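Local coordinates for phenazine biosynthesis protein PhzF family (Enterococcus faecalis, PDB 1S7J) that is probably an isomerase of the PhzF family, related in fold to diaminopimelate epimerase, though its own substrate is not established, at residues A[178-190]-A[214-228]. Residues are numbered along the deposited sequence; the frame is centred on the assembly and turned at random.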
ATOM      1  N   THR A 178       3.782 -10.333  10.888  1.00 40.80           N
ATOM      2  CA  THR A 178       5.171 -10.261  10.425  1.00 39.49           C
ATOM      3  C   THR A 178       6.009 -11.431  10.907  1.00 41.11           C
ATOM      4  O   THR A 178       5.544 -12.275  11.673  1.00 35.53           O
ATOM      5  CB  THR A 178       5.862  -8.977  10.949  1.00 37.54           C
ATOM      6  OG1 THR A 178       4.876  -7.991  11.292  1.00 42.84           O
ATOM      7  CG2 THR A 178       6.769  -8.414   9.906  1.00 25.27           C
ATOM      8  N   ALA A 179       7.261 -11.464  10.458  1.00 41.76           N
ATOM      9  CA  ALA A 179       8.211 -12.501  10.836  1.00 46.98           C
ATOM     10  C   ALA A 179       9.512 -12.330  10.053  1.00 48.30           C
ATOM     11  O   ALA A 179       9.538 -11.656   9.022  1.00 49.22           O
ATOM     12  CB  ALA A 179       7.629 -13.873  10.584  1.00 45.64           C
ATOM     13  N   SER A 180      10.593 -12.914  10.564  1.00 49.25           N
ATOM     14  CA  SER A 180      11.890 -12.835   9.893  1.00 51.72           C
ATOM     15  C   SER A 180      11.815 -13.489   8.521  1.00 49.94           C
ATOM     16  O   SER A 180      11.351 -14.640   8.388  1.00 47.05           O
ATOM     17  CB  SER A 180      12.986 -13.534  10.723  1.00 54.36           C
ATOM     18  OG  SER A 180      13.288 -12.823  11.911  1.00 58.01           O
ATOM     19  N   GLY A 181      12.242 -12.764   7.499  1.00 50.35           N
ATOM     20  CA  GLY A 181      12.226 -13.302   6.156  1.00 53.71           C
ATOM     21  C   GLY A 181      13.294 -14.360   5.976  1.00 53.40           C
ATOM     22  O   GLY A 181      14.305 -14.358   6.684  1.00 54.15           O
ATOM     23  N   ASP A 182      13.060 -15.290   5.049  1.00 54.07           N
ATOM     24  CA  ASP A 182      14.021 -16.358   4.775  1.00 55.27           C
ATOM     25  C   ASP A 182      15.161 -15.855   3.886  1.00 55.69           C
ATOM     26  O   ASP A 182      16.317 -16.234   4.080  1.00 58.84           O
ATOM     27  CB  ASP A 182      13.329 -17.552   4.098  1.00 52.14           C
ATOM     28  CG  ASP A 182      12.192 -18.133   4.937  1.00 53.12           C
ATOM     29  OD1 ASP A 182      11.276 -18.734   4.340  1.00 51.37           O
ATOM     30  OD2 ASP A 182      12.214 -17.996   6.184  1.00 51.85           O
ATOM     31  N   SER A 183      14.818 -15.005   2.921  1.00 56.50           N
ATOM     32  CA  SER A 183      15.805 -14.440   1.987  1.00 57.82           C
ATOM     33  C   SER A 183      15.767 -12.900   2.005  1.00 56.81           C
ATOM     34  O   SER A 183      16.515 -12.238   1.274  1.00 56.66           O
ATOM     35  CB  SER A 183      15.528 -14.930   0.556  1.00 60.70           C
ATOM     36  OG  SER A 183      15.554 -16.352   0.473  1.00 67.90           O
ATOM     37  N   VAL A 184      14.887 -12.346   2.831  1.00 54.28           N
ATOM     38  CA  VAL A 184      14.732 -10.905   2.947  1.00 50.39           C
ATOM     39  C   VAL A 184      14.767 -10.567   4.450  1.00 49.21           C
ATOM     40  O   VAL A 184      14.739 -11.479   5.280  1.00 49.25           O
ATOM     41  CB  VAL A 184      13.390 -10.472   2.288  1.00 51.13           C
ATOM     42  CG1 VAL A 184      12.282 -10.335   3.317  1.00 49.68           C
ATOM     43  CG2 VAL A 184      13.574  -9.236   1.471  1.00 51.17           C
ATOM     44  N   ASP A 185      14.846  -9.291   4.795  1.00 47.39           N
ATOM     45  CA  ASP A 185      14.900  -8.922   6.211  1.00 47.71           C
ATOM     46  C   ASP A 185      13.625  -9.246   6.993  1.00 47.51           C
ATOM     47  O   ASP A 185      13.692  -9.774   8.105  1.00 48.31           O
ATOM     48  CB  ASP A 185      15.310  -7.450   6.390  1.00 48.45           C
ATOM     49  CG  ASP A 185      16.811  -7.228   6.169  1.00 51.01           C
ATOM     50  OD1 ASP A 185      17.595  -8.196   6.310  1.00 53.15           O
ATOM     51  OD2 ASP A 185      17.205  -6.088   5.866  1.00 52.49           O
ATOM     52  N   PHE A 186      12.469  -8.917   6.423  1.00 45.23           N
ATOM     53  CA  PHE A 186      11.197  -9.211   7.068  1.00 39.01           C
ATOM     54  C   PHE A 186      10.050  -9.305   6.066  1.00 39.68           C
ATOM     55  O   PHE A 186      10.093  -8.691   4.994  1.00 35.40           O
ATOM     56  CB  PHE A 186      10.876  -8.183   8.160  1.00 37.12           C
ATOM     57  CG  PHE A 186      10.456  -6.829   7.643  1.00 38.51           C
ATOM     58  CD1 PHE A 186      11.383  -5.793   7.528  1.00 36.22           C
ATOM     59  CD2 PHE A 186       9.118  -6.566   7.341  1.00 36.02           C
ATOM     60  CE1 PHE A 186      10.981  -4.512   7.133  1.00 37.24           C
ATOM     61  CE2 PHE A 186       8.711  -5.295   6.947  1.00 36.93           C
ATOM     62  CZ  PHE A 186       9.646  -4.264   6.844  1.00 37.62           C
ATOM     63  N   VAL A 187       9.040 -10.090   6.418  1.00 37.43           N
ATOM     64  CA  VAL A 187       7.864 -10.282   5.575  1.00 38.28           C
ATOM     65  C   VAL A 187       6.604  -9.881   6.312  1.00 37.69           C
ATOM     66  O   VAL A 187       6.599  -9.820   7.529  1.00 38.73           O
ATOM     67  CB  VAL A 187       7.733 -11.748   5.138  1.00 36.48           C
ATOM     68  CG1 VAL A 187       8.770 -12.069   4.082  1.00 36.86           C
ATOM     69  CG2 VAL A 187       7.897 -12.667   6.333  1.00 34.48           C
ATOM     70  N   SER A 188       5.531  -9.643   5.586  1.00 37.49           N
ATOM     71  CA  SER A 188       4.278  -9.266   6.204  1.00 36.41           C
ATOM     72  C   SER A 188       3.098  -9.617   5.326  1.00 36.27           C
ATOM     73  O   SER A 188       3.261 -10.151   4.230  1.00 36.53           O
ATOM     74  CB  SER A 188       4.263  -7.762   6.503  1.00 36.84           C
ATOM     75  OG  SER A 188       4.321  -6.990   5.310  1.00 33.88           O
ATOM     76  N   ARG A 189       1.904  -9.385   5.860  1.00 37.40           N
ATOM     77  CA  ARG A 189       0.618  -9.589   5.178  1.00 35.80           C
ATOM     78  C   ARG A 189      -0.327  -8.680   5.939  1.00 34.89           C
ATOM     79  O   ARG A 189      -0.233  -8.579   7.159  1.00 33.41           O
ATOM     80  CB  ARG A 189       0.146 -11.048   5.261  1.00 33.26           C
ATOM     81  CG  ARG A 189       0.887 -11.993   4.345  1.00 34.80           C
ATOM     82  CD  ARG A 189       0.365 -13.398   4.465  1.00 34.15           C
ATOM     83  NE  ARG A 189      -1.028 -13.515   4.029  1.00 32.26           N
ATOM     84  CZ  ARG A 189      -1.694 -14.669   3.943  1.00 30.10           C
ATOM     85  NH1 ARG A 189      -2.949 -14.674   3.536  1.00 18.26           N
ATOM     86  NH2 ARG A 189      -1.104 -15.807   4.278  1.00 29.70           N
ATOM     87  N   THR A 190      -1.208  -7.991   5.237  1.00 35.00           N
ATOM     88  CA  THR A 190      -2.121  -7.084   5.904  1.00 32.81           C
ATOM     89  C   THR A 190      -3.586  -7.366   5.597  1.00 34.48           C
ATOM     90  O   THR A 190      -3.980  -7.494   4.434  1.00 35.21           O
ATOM     91  CB  THR A 190      -1.759  -5.586   5.593  1.00 32.72           C
ATOM     92  OG1 THR A 190      -1.991  -5.294   4.209  1.00 32.66           O
ATOM     93  CG2 THR A 190      -0.290  -5.322   5.923  1.00 26.48           C
ATOM     94  N   TRP A 214      11.096  -3.435  12.816  1.00 55.19           N
ATOM     95  CA  TRP A 214      12.207  -4.248  12.347  1.00 53.37           C
ATOM     96  C   TRP A 214      13.554  -3.549  12.303  1.00 54.46           C
ATOM     97  O   TRP A 214      14.599  -4.208  12.292  1.00 53.60           O
ATOM     98  CB  TRP A 214      11.863  -4.884  11.004  1.00 52.43           C
ATOM     99  CG  TRP A 214      10.841  -5.960  11.143  1.00 51.38           C
ATOM    100  CD1 TRP A 214       9.498  -5.857  10.918  1.00 51.14           C
ATOM    101  CD2 TRP A 214      11.071  -7.303  11.585  1.00 52.11           C
ATOM    102  NE1 TRP A 214       8.879  -7.050  11.195  1.00 51.50           N
ATOM    103  CE2 TRP A 214       9.820  -7.955  11.607  1.00 53.34           C
ATOM    104  CE3 TRP A 214      12.220  -8.018  11.969  1.00 52.19           C
ATOM    105  CZ2 TRP A 214       9.677  -9.299  11.994  1.00 50.37           C
ATOM    106  CZ3 TRP A 214      12.077  -9.354  12.355  1.00 53.16           C
ATOM    107  CH2 TRP A 214      10.816  -9.976  12.367  1.00 51.58           C
ATOM    108  N   GLY A 215      13.537  -2.226  12.213  1.00 55.45           N
ATOM    109  CA  GLY A 215      14.775  -1.480  12.199  1.00 58.80           C
ATOM    110  C   GLY A 215      15.345  -1.522  13.602  1.00 59.58           C
ATOM    111  O   GLY A 215      16.524  -1.790  13.798  1.00 57.68           O
ATOM    112  N   LYS A 216      14.479  -1.260  14.590  1.00 60.40           N
ATOM    113  CA  LYS A 216      14.873  -1.276  15.990  1.00 63.74           C
ATOM    114  C   LYS A 216      15.299  -2.678  16.409  1.00 64.11           C
ATOM    115  O   LYS A 216      16.371  -2.864  16.977  1.00 64.46           O
ATOM    116  CB  LYS A 216      13.714  -0.796  16.878  1.00 66.07           C
ATOM    117  CG  LYS A 216      14.039  -0.811  18.372  1.00 68.74           C
ATOM    118  CD  LYS A 216      12.948  -0.146  19.212  1.00 70.93           C
ATOM    119  CE  LYS A 216      13.333  -0.133  20.696  1.00 73.17           C
ATOM    120  NZ  LYS A 216      12.380   0.659  21.531  1.00 72.41           N
ATOM    121  N   ARG A 217      14.450  -3.661  16.120  1.00 64.81           N
ATOM    122  CA  ARG A 217      14.731  -5.041  16.474  1.00 65.77           C
ATOM    123  C   ARG A 217      15.964  -5.639  15.759  1.00 66.52           C
ATOM    124  O   ARG A 217      16.727  -6.390  16.370  1.00 67.25           O
ATOM    125  CB  ARG A 217      13.500  -5.917  16.225  1.00 66.47           C
ATOM    126  CG  ARG A 217      13.563  -7.266  16.916  1.00 64.43           C
ATOM    127  CD  ARG A 217      13.345  -8.407  15.940  1.00 63.72           C
ATOM    128  NE  ARG A 217      12.081  -9.095  16.184  1.00 65.78           N
ATOM    129  CZ  ARG A 217      11.953 -10.415  16.270  1.00 65.88           C
ATOM    130  NH1 ARG A 217      10.761 -10.952  16.495  1.00 65.72           N
ATOM    131  NH2 ARG A 217      13.018 -11.201  16.128  1.00 65.63           N
ATOM    132  N   LEU A 218      16.122  -5.342  14.469  1.00 67.28           N
ATOM    133  CA  LEU A 218      17.269  -5.862  13.705  1.00 68.85           C
ATOM    134  C   LEU A 218      18.476  -4.950  13.775  1.00 70.53           C
ATOM    135  O   LEU A 218      19.592  -5.349  13.398  1.00 68.70           O
ATOM    136  CB  LEU A 218      16.887  -6.097  12.241  1.00 69.36           C
ATOM    137  CG  LEU A 218      15.905  -7.229  11.950  1.00 69.96           C
ATOM    138  CD1 LEU A 218      15.742  -7.395  10.450  1.00 67.99           C
ATOM    139  CD2 LEU A 218      16.409  -8.525  12.578  1.00 71.19           C
ATOM    140  N   ASN A 219      18.248  -3.722  14.231  1.00 73.77           N
ATOM    141  CA  ASN A 219      19.297  -2.709  14.377  1.00 76.90           C
ATOM    142  C   ASN A 219      19.914  -2.338  13.014  1.00 76.33           C
ATOM    143  O   ASN A 219      21.112  -2.541  12.773  1.00 76.72           O
ATOM    144  CB  ASN A 219      20.377  -3.214  15.352  1.00 80.48           C
ATOM    145  CG  ASN A 219      21.116  -2.093  16.047  1.00 82.67           C
ATOM    146  OD1 ASN A 219      22.285  -2.242  16.416  1.00 84.24           O
ATOM    147  ND2 ASN A 219      20.437  -0.958  16.259  1.00 82.76           N
ATOM    148  N   GLN A 220      19.070  -1.803  12.123  1.00 74.44           N
ATOM    149  CA  GLN A 220      19.504  -1.393  10.778  1.00 71.46           C
ATOM    150  C   GLN A 220      18.803  -0.120  10.311  1.00 70.00           C
ATOM    151  O   GLN A 220      17.746   0.262  10.841  1.00 68.18           O
ATOM    152  CB  GLN A 220      19.232  -2.508   9.765  1.00 70.12           C
ATOM    153  CG  GLN A 220      20.004  -3.782  10.029  1.00 72.59           C
ATOM    154  CD  GLN A 220      19.575  -4.935   9.146  1.00 72.47           C
ATOM    155  OE1 GLN A 220      20.193  -5.998   9.157  1.00 73.66           O
ATOM    156  NE2 GLN A 220      18.511  -4.736   8.380  1.00 71.34           N
ATOM    157  N   THR A 221      19.419   0.550   9.342  1.00 68.42           N
ATOM    158  CA  THR A 221      18.862   1.776   8.761  1.00 68.48           C
ATOM    159  C   THR A 221      18.114   1.377   7.497  1.00 64.41           C
ATOM    160  O   THR A 221      17.090   1.970   7.151  1.00 62.27           O
ATOM    161  CB  THR A 221      19.980   2.782   8.368  1.00 71.05           C
ATOM    162  OG1 THR A 221      20.785   3.082   9.517  1.00 73.49           O
ATOM    163  CG2 THR A 221      19.365   4.077   7.820  1.00 74.73           C
ATOM    164  N   THR A 222      18.650   0.376   6.801  1.00 61.78           N
ATOM    165  CA  THR A 222      18.041  -0.124   5.579  1.00 59.93           C
ATOM    166  C   THR A 222      17.660  -1.591   5.693  1.00 58.07           C
ATOM    167  O   THR A 222      18.430  -2.414   6.207  1.00 60.34           O
ATOM    168  CB  THR A 222      18.954   0.090   4.348  1.00 60.23           C
ATOM    169  OG1 THR A 222      20.262  -0.453   4.602  1.00 62.02           O
ATOM    170  CG2 THR A 222      19.072   1.567   4.034  1.00 62.19           C
ATOM    171  N   LEU A 223      16.447  -1.909   5.256  1.00 55.14           N
ATOM    172  CA  LEU A 223      15.945  -3.263   5.305  1.00 49.62           C
ATOM    173  C   LEU A 223      15.251  -3.658   4.019  1.00 47.04           C
ATOM    174  O   LEU A 223      14.687  -2.814   3.319  1.00 44.22           O
ATOM    175  CB  LEU A 223      14.940  -3.426   6.453  1.00 51.46           C
ATOM    176  CG  LEU A 223      15.323  -3.045   7.873  1.00 53.11           C
ATOM    177  CD1 LEU A 223      14.547  -1.801   8.281  1.00 53.56           C
ATOM    178  CD2 LEU A 223      15.001  -4.196   8.811  1.00 55.39           C
ATOM    179  N   SER A 224      15.305  -4.937   3.707  1.00 44.00           N
ATOM    180  CA  SER A 224      14.646  -5.479   2.539  1.00 42.16           C
ATOM    181  C   SER A 224      13.365  -6.167   3.071  1.00 39.20           C
ATOM    182  O   SER A 224      13.399  -6.825   4.120  1.00 37.60           O
ATOM    183  CB  SER A 224      15.568  -6.466   1.803  1.00 44.33           C
ATOM    184  OG  SER A 224      16.284  -7.305   2.710  1.00 51.60           O
ATOM    185  N   ALA A 225      12.245  -5.951   2.402  1.00 35.90           N
ATOM    186  CA  ALA A 225      10.986  -6.535   2.839  1.00 31.39           C
ATOM    187  C   ALA A 225      10.192  -7.170   1.704  1.00 35.05           C
ATOM    188  O   ALA A 225      10.439  -6.899   0.526  1.00 36.57           O
ATOM    189  CB  ALA A 225      10.146  -5.488   3.527  1.00 30.14           C
ATOM    190  N   TYR A 226       9.236  -8.007   2.054  1.00 39.13           N
ATOM    191  CA  TYR A 226       8.406  -8.653   1.071  1.00 39.81           C
ATOM    192  C   TYR A 226       7.077  -8.987   1.674  1.00 38.04           C
ATOM    193  O   TYR A 226       7.000  -9.812   2.581  1.00 40.29           O
ATOM    194  CB  TYR A 226       9.077  -9.944   0.558  1.00 43.32           C
ATOM    195  CG  TYR A 226       8.552 -10.405  -0.780  1.00 46.90           C
ATOM    196  CD1 TYR A 226       9.318 -10.260  -1.934  1.00 47.79           C
ATOM    197  CD2 TYR A 226       7.266 -10.945  -0.902  1.00 49.80           C
ATOM    198  CE1 TYR A 226       8.824 -10.639  -3.184  1.00 54.61           C
ATOM    199  CE2 TYR A 226       6.755 -11.329  -2.143  1.00 52.56           C
ATOM    200  CZ  TYR A 226       7.534 -11.173  -3.282  1.00 56.79           C
ATOM    201  OH  TYR A 226       7.042 -11.549  -4.525  1.00 58.58           O
ATOM    202  N   GLN A 227       6.022  -8.324   1.212  1.00 36.76           N
ATOM    203  CA  GLN A 227       4.690  -8.604   1.704  1.00 35.23           C
ATOM    204  C   GLN A 227       4.242  -9.869   0.970  1.00 36.77           C
ATOM    205  O   GLN A 227       3.888  -9.824  -0.211  1.00 38.37           O
ATOM    206  CB  GLN A 227       3.750  -7.457   1.438  1.00 32.49           C
ATOM    207  CG  GLN A 227       2.531  -7.522   2.302  1.00 28.08           C
ATOM    208  CD  GLN A 227       1.840  -6.220   2.440  1.00 24.09           C
ATOM    209  OE1 GLN A 227       0.642  -6.164   2.642  1.00 28.50           O
ATOM    210  NE2 GLN A 227       2.597  -5.119   2.320  1.00 20.15           N
ATOM    211  N   VAL A 228       4.349 -11.001   1.668  1.00 39.23           N
ATOM    212  CA  VAL A 228       4.024 -12.303   1.122  1.00 38.78           C
ATOM    213  C   VAL A 228       2.540 -12.683   1.005  1.00 37.22           C
ATOM    214  O   VAL A 228       2.077 -13.687   1.571  1.00 36.90           O
ATOM    215  CB  VAL A 228       4.860 -13.429   1.832  1.00 39.23           C
ATOM    216  CG1 VAL A 228       4.450 -13.567   3.296  1.00 36.91           C
ATOM    217  CG2 VAL A 228       4.746 -14.754   1.072  1.00 46.05           C
TER
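Phe-186 lies flat between the indole of Trp-214 and the methyl of Ala-225. Its ring makes an offset stack on the tryptophan's five-membered ring, centroids 4.2 Å apart and planes only 3° from parallel, while Ala-225 CB sits over the opposite face. A chi1 of 74° sets CG between the backbone N and the carbonyl carbon and lays the phenyl along the indole; Phe-186 CB itself sits over the five-membered ring, a CH-pi contact. Leu-223 CD2 closes in on the phenyl edge, 4.2 Å from Phe-186 CD1.

Beneath the rings, strands 186-190 and 222-227 pair in parallel: Phe-186 N donates to Ser-224 O (3.2 Å) and Tyr-226 N to Phe-186 O (3.1 Å). At the start of the pairing Asp-185 OD2 takes two bonds from opposite faces of its carboxylate, from Ser-224 N (3.1 Å) and, 66° out of plane, from Gln-220 NE2. Asp-185 N in turn reaches Ser-224 OG. Toward the other end, the extended Gln-227 side chain crosses Thr-190 at roughly a right angle, and Gln-227 OE1 accepts a hydrogen bond from Thr-190 OG1 (3.2 Å).

Trp-214 of helix 207-218 thus packs on the sheet face carrying Phe-186 and Ala-225, consistent with the central helix held within the curved sheet of one lobe of the diaminopimelate epimerase-like fold.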